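Local coordinates for blue (Type 1) copper domain protein (Nitrosopumilus maritimus, PDB 5FC9) that binds copper in an open mononuclear type 1 site of a purple cupredoxin domain and probably takes part in electron transfer, at residues Thr31-Gln45 with Phe57-Val71. Numbering follows the deposited sequence.
With CU (copper (II) ion), chain E.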
ATOM      1  N   THR A  31      11.204  24.909 -20.682  1.00 22.33           N
ATOM      2  CA  THR A  31       9.873  24.388 -20.936  1.00 24.43           C
ATOM      3  C   THR A  31       9.857  22.898 -20.612  1.00 21.04           C
ATOM      4  O   THR A  31      10.607  22.118 -21.206  1.00 21.20           O
ATOM      5  CB  THR A  31       9.440  24.600 -22.405  1.00 25.19           C
ATOM      6  OG1 THR A  31       9.313  26.003 -22.672  1.00 28.16           O
ATOM      7  CG2 THR A  31       8.103  23.920 -22.668  1.00 25.77           C
ATOM      8  N   VAL A  32       9.013  22.518 -19.651  1.00 20.00           N
ATOM      9  CA  VAL A  32       8.875  21.121 -19.251  1.00 18.59           C
ATOM     10  C   VAL A  32       7.647  20.504 -19.916  1.00 19.06           C
ATOM     11  O   VAL A  32       6.586  21.121 -19.958  1.00 17.84           O
ATOM     12  CB  VAL A  32       8.756  20.994 -17.719  1.00 18.57           C
ATOM     13  CG1 VAL A  32       8.449  19.548 -17.318  1.00 19.14           C
ATOM     14  CG2 VAL A  32      10.033  21.472 -17.070  1.00 19.83           C
ATOM     15  N   THR A  33       7.802  19.296 -20.456  1.00 18.28           N
ATOM     16  CA  THR A  33       6.696  18.610 -21.110  1.00 18.19           C
ATOM     17  C   THR A  33       6.384  17.289 -20.419  1.00 16.53           C
ATOM     18  O   THR A  33       7.247  16.416 -20.338  1.00 18.41           O
ATOM     19  CB  THR A  33       7.000  18.325 -22.594  1.00 22.30           C
ATOM     20  OG1 THR A  33       7.326  19.554 -23.255  1.00 25.65           O
ATOM     21  CG2 THR A  33       5.792  17.697 -23.274  1.00 21.24           C
ATOM     22  N   TRP A  34       5.159  17.163 -19.932  1.00 16.07           N
ATOM     23  CA  TRP A  34       4.665  15.886 -19.411  1.00 17.23           C
ATOM     24  C   TRP A  34       3.938  15.129 -20.506  1.00 16.93           C
ATOM     25  O   TRP A  34       3.172  15.729 -21.258  1.00 16.21           O
ATOM     26  CB  TRP A  34       3.689  16.080 -18.247  1.00 18.09           C
ATOM     27  CG  TRP A  34       4.263  16.483 -16.917  1.00 16.85           C
ATOM     28  CD1 TRP A  34       4.526  15.656 -15.852  1.00 19.89           C
ATOM     29  CD2 TRP A  34       4.562  17.809 -16.473  1.00 16.40           C
ATOM     30  NE1 TRP A  34       4.994  16.386 -14.787  1.00 17.78           N
ATOM     31  CE2 TRP A  34       5.034  17.713 -15.144  1.00 18.33           C
ATOM     32  CE3 TRP A  34       4.503  19.073 -17.077  1.00 17.98           C
ATOM     33  CZ2 TRP A  34       5.429  18.820 -14.409  1.00 19.12           C
ATOM     34  CZ3 TRP A  34       4.899  20.180 -16.339  1.00 20.27           C
ATOM     35  CH2 TRP A  34       5.362  20.042 -15.025  1.00 20.73           C
ATOM     36  N   THR A  35       4.135  13.815 -20.572  1.00 15.11           N
ATOM     37  CA  THR A  35       3.374  12.994 -21.498  1.00 15.95           C
ATOM     38  C   THR A  35       2.687  11.883 -20.717  1.00 14.52           C
ATOM     39  O   THR A  35       3.330  11.225 -19.900  1.00 16.14           O
ATOM     40  CB  THR A  35       4.264  12.378 -22.586  1.00 19.79           C
ATOM     41  OG1 THR A  35       4.883  13.431 -23.339  1.00 19.03           O
ATOM     42  CG2 THR A  35       3.437  11.526 -23.531  1.00 19.48           C
ATOM     43  N   ASN A  36       1.398  11.684 -20.965  1.00 14.38           N
ATOM     44  CA  ASN A  36       0.700  10.550 -20.366  1.00 15.89           C
ATOM     45  C   ASN A  36       0.836   9.286 -21.221  1.00 14.52           C
ATOM     46  O   ASN A  36       0.163   9.152 -22.239  1.00 15.57           O
ATOM     47  CB  ASN A  36      -0.781  10.865 -20.148  1.00 15.84           C
ATOM     48  CG  ASN A  36      -1.505   9.745 -19.401  1.00 14.39           C
ATOM     49  OD1 ASN A  36      -0.855   8.849 -18.884  1.00 15.45           O
ATOM     50  ND2 ASN A  36      -2.836   9.792 -19.353  1.00 14.40           N
ATOM     51  N   ASP A  37       1.697   8.368 -20.795  1.00 15.11           N
ATOM     52  CA  ASP A  37       1.877   7.098 -21.501  1.00 16.48           C
ATOM     53  C   ASP A  37       1.029   6.000 -20.875  1.00 16.49           C
ATOM     54  O   ASP A  37       1.026   4.863 -21.348  1.00 18.21           O
ATOM     55  CB  ASP A  37       3.343   6.667 -21.494  1.00 19.70           C
ATOM     56  CG  ASP A  37       4.167   7.356 -22.558  1.00 23.47           C
ATOM     57  OD1 ASP A  37       3.597   8.051 -23.424  1.00 25.95           O
ATOM     58  OD2 ASP A  37       5.400   7.174 -22.537  1.00 30.69           O
ATOM     59  N   ASP A  38       0.299   6.348 -19.821  1.00 14.86           N
ATOM     60  CA  ASP A  38      -0.530   5.376 -19.110  1.00 15.56           C
ATOM     61  C   ASP A  38      -1.852   5.138 -19.846  1.00 18.09           C
ATOM     62  O   ASP A  38      -2.225   5.899 -20.746  1.00 16.55           O
ATOM     63  CB  ASP A  38      -0.789   5.872 -17.678  1.00 13.99           C
ATOM     64  CG  ASP A  38      -1.075   4.747 -16.700  1.00 17.45           C
ATOM     65  OD1 ASP A  38      -1.143   3.568 -17.125  1.00 16.70           O
ATOM     66  OD2 ASP A  38      -1.243   5.064 -15.505  1.00 15.10           O
ATOM     67  N   SER A  39      -2.570   4.094 -19.448  1.00 16.04           N
ATOM     68  CA  SER A  39      -3.821   3.704 -20.089  1.00 16.83           C
ATOM     69  C   SER A  39      -5.072   4.260 -19.420  1.00 16.59           C
ATOM     70  O   SER A  39      -6.187   3.802 -19.710  1.00 18.47           O
ATOM     71  CB  SER A  39      -3.923   2.176 -20.129  1.00 19.38           C
ATOM     72  OG  SER A  39      -3.916   1.662 -18.798  1.00 25.21           O
ATOM     73  N   VAL A  40      -4.893   5.217 -18.510  1.00 15.13           N
ATOM     74  CA  VAL A  40      -6.012   5.911 -17.876  1.00 12.86           C
ATOM     75  C   VAL A  40      -5.721   7.412 -17.864  1.00 13.55           C
ATOM     76  O   VAL A  40      -4.570   7.818 -18.016  1.00 15.35           O
ATOM     77  CB  VAL A  40      -6.274   5.425 -16.423  1.00 14.89           C
ATOM     78  CG1 VAL A  40      -6.579   3.920 -16.402  1.00 17.13           C
ATOM     79  CG2 VAL A  40      -5.108   5.774 -15.505  1.00 16.47           C
ATOM     80  N   PRO A  41      -6.762   8.244 -17.683  1.00 14.26           N
ATOM     81  CA  PRO A  41      -6.487   9.686 -17.603  1.00 16.15           C
ATOM     82  C   PRO A  41      -5.660  10.070 -16.378  1.00 14.66           C
ATOM     83  O   PRO A  41      -5.752   9.425 -15.323  1.00 15.31           O
ATOM     84  CB  PRO A  41      -7.886  10.308 -17.516  1.00 18.33           C
ATOM     85  CG  PRO A  41      -8.812   9.274 -18.040  1.00 18.72           C
ATOM     86  CD  PRO A  41      -8.207   7.958 -17.669  1.00 15.34           C
ATOM     87  N   HIS A  42      -4.860  11.123 -16.534  1.00 13.22           N
ATOM     88  CA  HIS A  42      -4.097  11.696 -15.441  1.00 11.81           C
ATOM     89  C   HIS A  42      -4.181  13.193 -15.534  1.00 16.81           C
ATOM     90  O   HIS A  42      -4.595  13.723 -16.551  1.00 16.73           O
ATOM     91  CB  HIS A  42      -2.638  11.255 -15.503  1.00 12.12           C
ATOM     92  CG  HIS A  42      -2.437   9.817 -15.151  1.00 14.11           C
ATOM     93  ND1 HIS A  42      -2.641   9.329 -13.879  1.00 12.44           N
ATOM     94  CD2 HIS A  42      -2.048   8.761 -15.902  1.00 12.79           C
ATOM     95  CE1 HIS A  42      -2.390   8.030 -13.859  1.00 15.46           C
ATOM     96  NE2 HIS A  42      -2.025   7.662 -15.074  1.00 14.12           N
ATOM     97  N   ASN A  43      -3.794  13.880 -14.472  1.00 15.82           N
ATOM     98  CA  ASN A  43      -3.555  15.310 -14.608  1.00 15.62           C
ATOM     99  C   ASN A  43      -2.322  15.694 -13.802  1.00 15.18           C
ATOM    100  O   ASN A  43      -1.753  14.876 -13.069  1.00 15.66           O
ATOM    101  CB  ASN A  43      -4.795  16.130 -14.197  1.00 16.84           C
ATOM    102  CG  ASN A  43      -5.215  15.888 -12.765  1.00 18.45           C
ATOM    103  OD1 ASN A  43      -4.432  16.072 -11.843  1.00 18.51           O
ATOM    104  ND2 ASN A  43      -6.455  15.472 -12.574  1.00 25.88           N
ATOM    105  N   ILE A  44      -1.882  16.934 -13.990  1.00 15.02           N
ATOM    106  CA  ILE A  44      -0.699  17.452 -13.330  1.00 16.38           C
ATOM    107  C   ILE A  44      -1.102  18.728 -12.600  1.00 17.25           C
ATOM    108  O   ILE A  44      -1.498  19.702 -13.232  1.00 17.76           O
ATOM    109  CB  ILE A  44       0.437  17.747 -14.339  1.00 16.11           C
ATOM    110  CG1 ILE A  44       0.907  16.451 -15.025  1.00 16.57           C
ATOM    111  CG2 ILE A  44       1.598  18.455 -13.650  1.00 18.09           C
ATOM    112  CD1 ILE A  44       1.511  15.429 -14.083  1.00 18.93           C
ATOM    113  N   GLN A  45      -1.024  18.718 -11.271  1.00 15.53           N
ATOM    114  CA  GLN A  45      -1.386  19.906 -10.486  1.00 14.31           C
ATOM    115  C   GLN A  45      -0.294  20.269  -9.501  1.00 15.85           C
ATOM    116  O   GLN A  45       0.116  19.441  -8.686  1.00 17.46           O
ATOM    117  CB  GLN A  45      -2.685  19.676  -9.707  1.00 15.71           C
ATOM    118  CG  GLN A  45      -3.823  19.109 -10.516  1.00 15.92           C
ATOM    119  CD  GLN A  45      -4.398  20.107 -11.469  1.00 23.41           C
ATOM    120  OE1 GLN A  45      -4.458  21.294 -11.167  1.00 21.53           O
ATOM    121  NE2 GLN A  45      -4.827  19.639 -12.637  1.00 25.69           N
ATOM    122  N   PHE A  57       0.991  25.534 -12.056  1.00 16.45           N
ATOM    123  CA  PHE A  57       0.869  24.760 -13.289  1.00 17.68           C
ATOM    124  C   PHE A  57      -0.150  23.659 -13.045  1.00 16.40           C
ATOM    125  O   PHE A  57      -0.032  22.852 -12.117  1.00 16.88           O
ATOM    126  CB  PHE A  57       2.228  24.220 -13.783  1.00 17.66           C
ATOM    127  CG  PHE A  57       3.021  23.456 -12.757  1.00 15.71           C
ATOM    128  CD1 PHE A  57       3.816  24.114 -11.833  1.00 17.59           C
ATOM    129  CD2 PHE A  57       2.996  22.064 -12.744  1.00 15.61           C
ATOM    130  CE1 PHE A  57       4.562  23.408 -10.908  1.00 16.56           C
ATOM    131  CE2 PHE A  57       3.742  21.356 -11.827  1.00 17.20           C
ATOM    132  CZ  PHE A  57       4.519  22.021 -10.901  1.00 16.31           C
ATOM    133  N   ASN A  58      -1.194  23.689 -13.857  1.00 16.18           N
ATOM    134  CA  ASN A  58      -2.398  22.928 -13.602  1.00 17.99           C
ATOM    135  C   ASN A  58      -3.003  22.489 -14.920  1.00 20.70           C
ATOM    136  O   ASN A  58      -3.591  23.288 -15.653  1.00 19.25           O
ATOM    137  CB  ASN A  58      -3.407  23.754 -12.805  1.00 16.45           C
ATOM    138  CG  ASN A  58      -2.805  24.363 -11.552  1.00 17.49           C
ATOM    139  OD1 ASN A  58      -2.186  25.431 -11.607  1.00 18.17           O
ATOM    140  ND2 ASN A  58      -2.991  23.694 -10.410  1.00 17.42           N
ATOM    141  N   SER A  59      -2.852  21.204 -15.210  1.00 20.39           N
ATOM    142  CA  SER A  59      -3.222  20.670 -16.509  1.00 18.27           C
ATOM    143  C   SER A  59      -4.702  20.349 -16.619  1.00 18.08           C
ATOM    144  O   SER A  59      -5.401  20.150 -15.619  1.00 20.62           O
ATOM    145  CB  SER A  59      -2.398  19.405 -16.798  1.00 16.93           C
ATOM    146  OG  SER A  59      -3.038  18.286 -16.215  1.00 16.55           O
ATOM    147  N   PRO A  60      -5.204  20.297 -17.858  1.00 20.08           N
ATOM    148  CA  PRO A  60      -6.497  19.663 -18.091  1.00 21.84           C
ATOM    149  C   PRO A  60      -6.353  18.155 -17.885  1.00 19.55           C
ATOM    150  O   PRO A  60      -5.226  17.681 -17.713  1.00 20.47           O
ATOM    151  CB  PRO A  60      -6.798  19.994 -19.565  1.00 23.81           C
ATOM    152  CG  PRO A  60      -5.797  21.006 -19.967  1.00 24.60           C
ATOM    153  CD  PRO A  60      -4.604  20.792 -19.104  1.00 22.57           C
ATOM    154  N   PRO A  61      -7.466  17.410 -17.917  1.00 22.58           N
ATOM    155  CA  PRO A  61      -7.303  15.955 -17.948  1.00 22.08           C
ATOM    156  C   PRO A  61      -6.446  15.563 -19.150  1.00 21.16           C
ATOM    157  O   PRO A  61      -6.660  16.087 -20.255  1.00 20.64           O
ATOM    158  CB  PRO A  61      -8.733  15.433 -18.093  1.00 23.50           C
ATOM    159  CG  PRO A  61      -9.612  16.563 -17.657  1.00 27.23           C
ATOM    160  CD  PRO A  61      -8.879  17.817 -17.999  1.00 22.13           C
ATOM    161  N   LEU A  62      -5.467  14.694 -18.922  1.00 18.39           N
ATOM    162  CA  LEU A  62      -4.592  14.198 -19.975  1.00 15.61           C
ATOM    163  C   LEU A  62      -5.037  12.808 -20.380  1.00 17.18           C
ATOM    164  O   LEU A  62      -4.912  11.860 -19.596  1.00 17.57           O
ATOM    165  CB  LEU A  62      -3.136  14.156 -19.515  1.00 16.23           C
ATOM    166  CG  LEU A  62      -2.608  15.481 -18.962  1.00 18.10           C
ATOM    167  CD1 LEU A  62      -1.191  15.321 -18.422  1.00 20.74           C
ATOM    168  CD2 LEU A  62      -2.653  16.532 -20.058  1.00 21.59           C
ATOM    169  N   ASN A  63      -5.573  12.690 -21.591  1.00 17.10           N
ATOM    170  CA  ASN A  63      -5.854  11.372 -22.150  1.00 16.22           C
ATOM    171  C   ASN A  63      -4.557  10.650 -22.472  1.00 14.48           C
ATOM    172  O   ASN A  63      -3.471  11.218 -22.382  1.00 16.75           O
ATOM    173  CB  ASN A  63      -6.719  11.499 -23.406  1.00 19.67           C
ATOM    174  CG  ASN A  63      -8.033  12.205 -23.135  1.00 22.81           C
ATOM    175  OD1 ASN A  63      -8.742  11.865 -22.202  1.00 25.88           O
ATOM    176  ND2 ASN A  63      -8.352  13.205 -23.950  1.00 26.83           N
ATOM    177  N   THR A  64      -4.662   9.381 -22.842  1.00 18.15           N
ATOM    178  CA  THR A  64      -3.484   8.629 -23.229  1.00 15.63           C
ATOM    179  C   THR A  64      -2.824   9.270 -24.452  1.00 17.59           C
ATOM    180  O   THR A  64      -3.488   9.524 -25.468  1.00 20.23           O
ATOM    181  CB  THR A  64      -3.851   7.161 -23.502  1.00 16.29           C
ATOM    182  OG1 THR A  64      -4.418   6.608 -22.302  1.00 16.41           O
ATOM    183  CG2 THR A  64      -2.622   6.368 -23.904  1.00 17.69           C
ATOM    184  N   GLY A  65      -1.529   9.544 -24.345  1.00 15.30           N
ATOM    185  CA  GLY A  65      -0.796  10.202 -25.417  1.00 18.34           C
ATOM    186  C   GLY A  65      -0.770  11.713 -25.335  1.00 20.57           C
ATOM    187  O   GLY A  65       0.021  12.351 -26.040  1.00 21.99           O
ATOM    188  N   ASP A  66      -1.624  12.287 -24.490  1.00 16.91           N
ATOM    189  CA  ASP A  66      -1.681  13.746 -24.340  1.00 17.53           C
ATOM    190  C   ASP A  66      -0.462  14.295 -23.623  1.00 20.10           C
ATOM    191  O   ASP A  66       0.194  13.609 -22.828  1.00 17.68           O
ATOM    192  CB  ASP A  66      -2.934  14.186 -23.573  1.00 19.04           C
ATOM    193  CG  ASP A  66      -4.168  14.212 -24.434  1.00 19.99           C
ATOM    194  OD1 ASP A  66      -4.040  14.031 -25.668  1.00 25.18           O
ATOM    195  OD2 ASP A  66      -5.263  14.434 -23.878  1.00 22.46           O
ATOM    196  N   ARG A  67      -0.197  15.566 -23.893  1.00 18.60           N
ATOM    197  CA  ARG A  67       0.951  16.258 -23.339  1.00 17.82           C
ATOM    198  C   ARG A  67       0.519  17.531 -22.643  1.00 17.92           C
ATOM    199  O   ARG A  67      -0.531  18.101 -22.958  1.00 17.85           O
ATOM    200  CB  ARG A  67       1.967  16.573 -24.437  1.00 22.12           C
ATOM    201  CG  ARG A  67       2.545  15.327 -25.084  1.00 26.31           C
ATOM    202  CD  ARG A  67       3.808  15.604 -25.875  1.00 32.84           C
ATOM    203  NE  ARG A  67       4.647  14.409 -25.923  1.00 36.03           N
ATOM    204  CZ  ARG A  67       4.701  13.562 -26.946  1.00 40.15           C
ATOM    205  NH1 ARG A  67       3.976  13.780 -28.037  1.00 40.70           N
ATOM    206  NH2 ARG A  67       5.492  12.499 -26.880  1.00 41.21           N
ATOM    207  N   PHE A  68       1.326  17.960 -21.682  1.00 18.48           N
ATOM    208  CA  PHE A  68       1.096  19.217 -20.977  1.00 18.72           C
ATOM    209  C   PHE A  68       2.430  19.912 -20.789  1.00 18.49           C
ATOM    210  O   PHE A  68       3.419  19.277 -20.429  1.00 18.49           O
ATOM    211  CB  PHE A  68       0.417  18.973 -19.624  1.00 18.20           C
ATOM    212  CG  PHE A  68       0.375  20.194 -18.740  1.00 18.11           C
ATOM    213  CD1 PHE A  68      -0.439  21.272 -19.061  1.00 20.55           C
ATOM    214  CD2 PHE A  68       1.148  20.254 -17.588  1.00 18.95           C
ATOM    215  CE1 PHE A  68      -0.479  22.398 -18.241  1.00 21.52           C
ATOM    216  CE2 PHE A  68       1.120  21.371 -16.770  1.00 21.81           C
ATOM    217  CZ  PHE A  68       0.305  22.446 -17.100  1.00 22.33           C
ATOM    218  N   GLU A  69       2.469  21.217 -21.055  1.00 21.76           N
ATOM    219  CA  GLU A  69       3.718  21.961 -20.957  1.00 19.16           C
ATOM    220  C   GLU A  69       3.609  23.118 -19.974  1.00 19.30           C
ATOM    221  O   GLU A  69       2.549  23.725 -19.831  1.00 22.16           O
ATOM    222  CB  GLU A  69       4.141  22.498 -22.330  1.00 19.83           C
ATOM    223  CG  GLU A  69       4.451  21.412 -23.350  1.00 26.47           C
ATOM    224  CD  GLU A  69       5.286  21.913 -24.515  1.00 35.26           C
ATOM    225  OE1 GLU A  69       5.158  23.105 -24.872  1.00 33.55           O
ATOM    226  OE2 GLU A  69       6.078  21.115 -25.067  1.00 37.05           O
ATOM    227  N   HIS A  70       4.715  23.399 -19.296  1.00 18.65           N
ATOM    228  CA  HIS A  70       4.826  24.602 -18.472  1.00 20.43           C
ATOM    229  C   HIS A  70       6.243  25.170 -18.518  1.00 19.50           C
ATOM    230  O   HIS A  70       7.228  24.429 -18.424  1.00 21.13           O
ATOM    231  CB  HIS A  70       4.430  24.304 -17.026  1.00 20.93           C
ATOM    232  CG  HIS A  70       4.458  25.504 -16.129  1.00 18.84           C
ATOM    233  ND1 HIS A  70       3.502  26.494 -16.185  1.00 22.07           N
ATOM    234  CD2 HIS A  70       5.316  25.862 -15.145  1.00 21.27           C
ATOM    235  CE1 HIS A  70       3.773  27.414 -15.276  1.00 21.93           C
ATOM    236  NE2 HIS A  70       4.870  27.058 -14.634  1.00 22.47           N
ATOM    237  N   VAL A  71       6.345  26.492 -18.661  1.00 22.17           N
ATOM    238  CA  VAL A  71       7.646  27.147 -18.617  1.00 23.56           C
ATOM    239  C   VAL A  71       7.980  27.564 -17.187  1.00 21.02           C
ATOM    240  O   VAL A  71       7.230  28.312 -16.566  1.00 23.74           O
ATOM    241  CB  VAL A  71       7.701  28.387 -19.543  1.00 27.32           C
ATOM    242  CG1 VAL A  71       9.098  28.976 -19.533  1.00 31.29           C
ATOM    243  CG2 VAL A  71       7.293  28.014 -20.961  1.00 26.15           C
TER
HETATM  244 CU    CU E1401      -3.050  10.140 -12.123  1.00 17.16          CU
HETATM  245  O   HOH W   1      -0.911  10.117 -11.443  1.00 19.53           O
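Trp34 and Phe68, a hydrogen-bonded residue pair between antiparallel strands 31-36 and 67-71, run alongside each other on the face turned to the second sheet, Trp34 CE3 3.6 Å from Phe68 CD2. Ile44 CG2 sits over one face of the indole, offset toward its rim, and also meets the edge of the Phe57 ring, 4.0 Å from Phe57 CD2. Ser59 CB rests over the centre of the Phe68 ring, while Ser59 OG accepts from Ile44 N at 2.8 Å. At the end of strand 31-36, Asn36 sends ND2 to Leu62 O (2.9 Å) and, in its amide plane, to Val40 O; chi1 of -175°, setting CG trans to N, turns the amide that way. Leu62 O also accepts from His42 N, whose ND1 binds copper with Cys82, His85 and a water. An alanine at Asn36 is likely to leave Val40 O without that donor and the Asx turn to Asp38 N freer to move. The other face is looser at its exposed Glu69 and Arg67, which reach buried threonines: Thr33 OG1 donates to Glu69 OE2 (2.7 Å), and Arg67 NE to Thr35 OG1 in a bent bond (134°). Strand 3-6 flanks strand 30-36, opposite 67-72, and Tyr80 of strand 76-81, in the facing sheet of this cupredoxin fold, meets Trp34 edge-to-face.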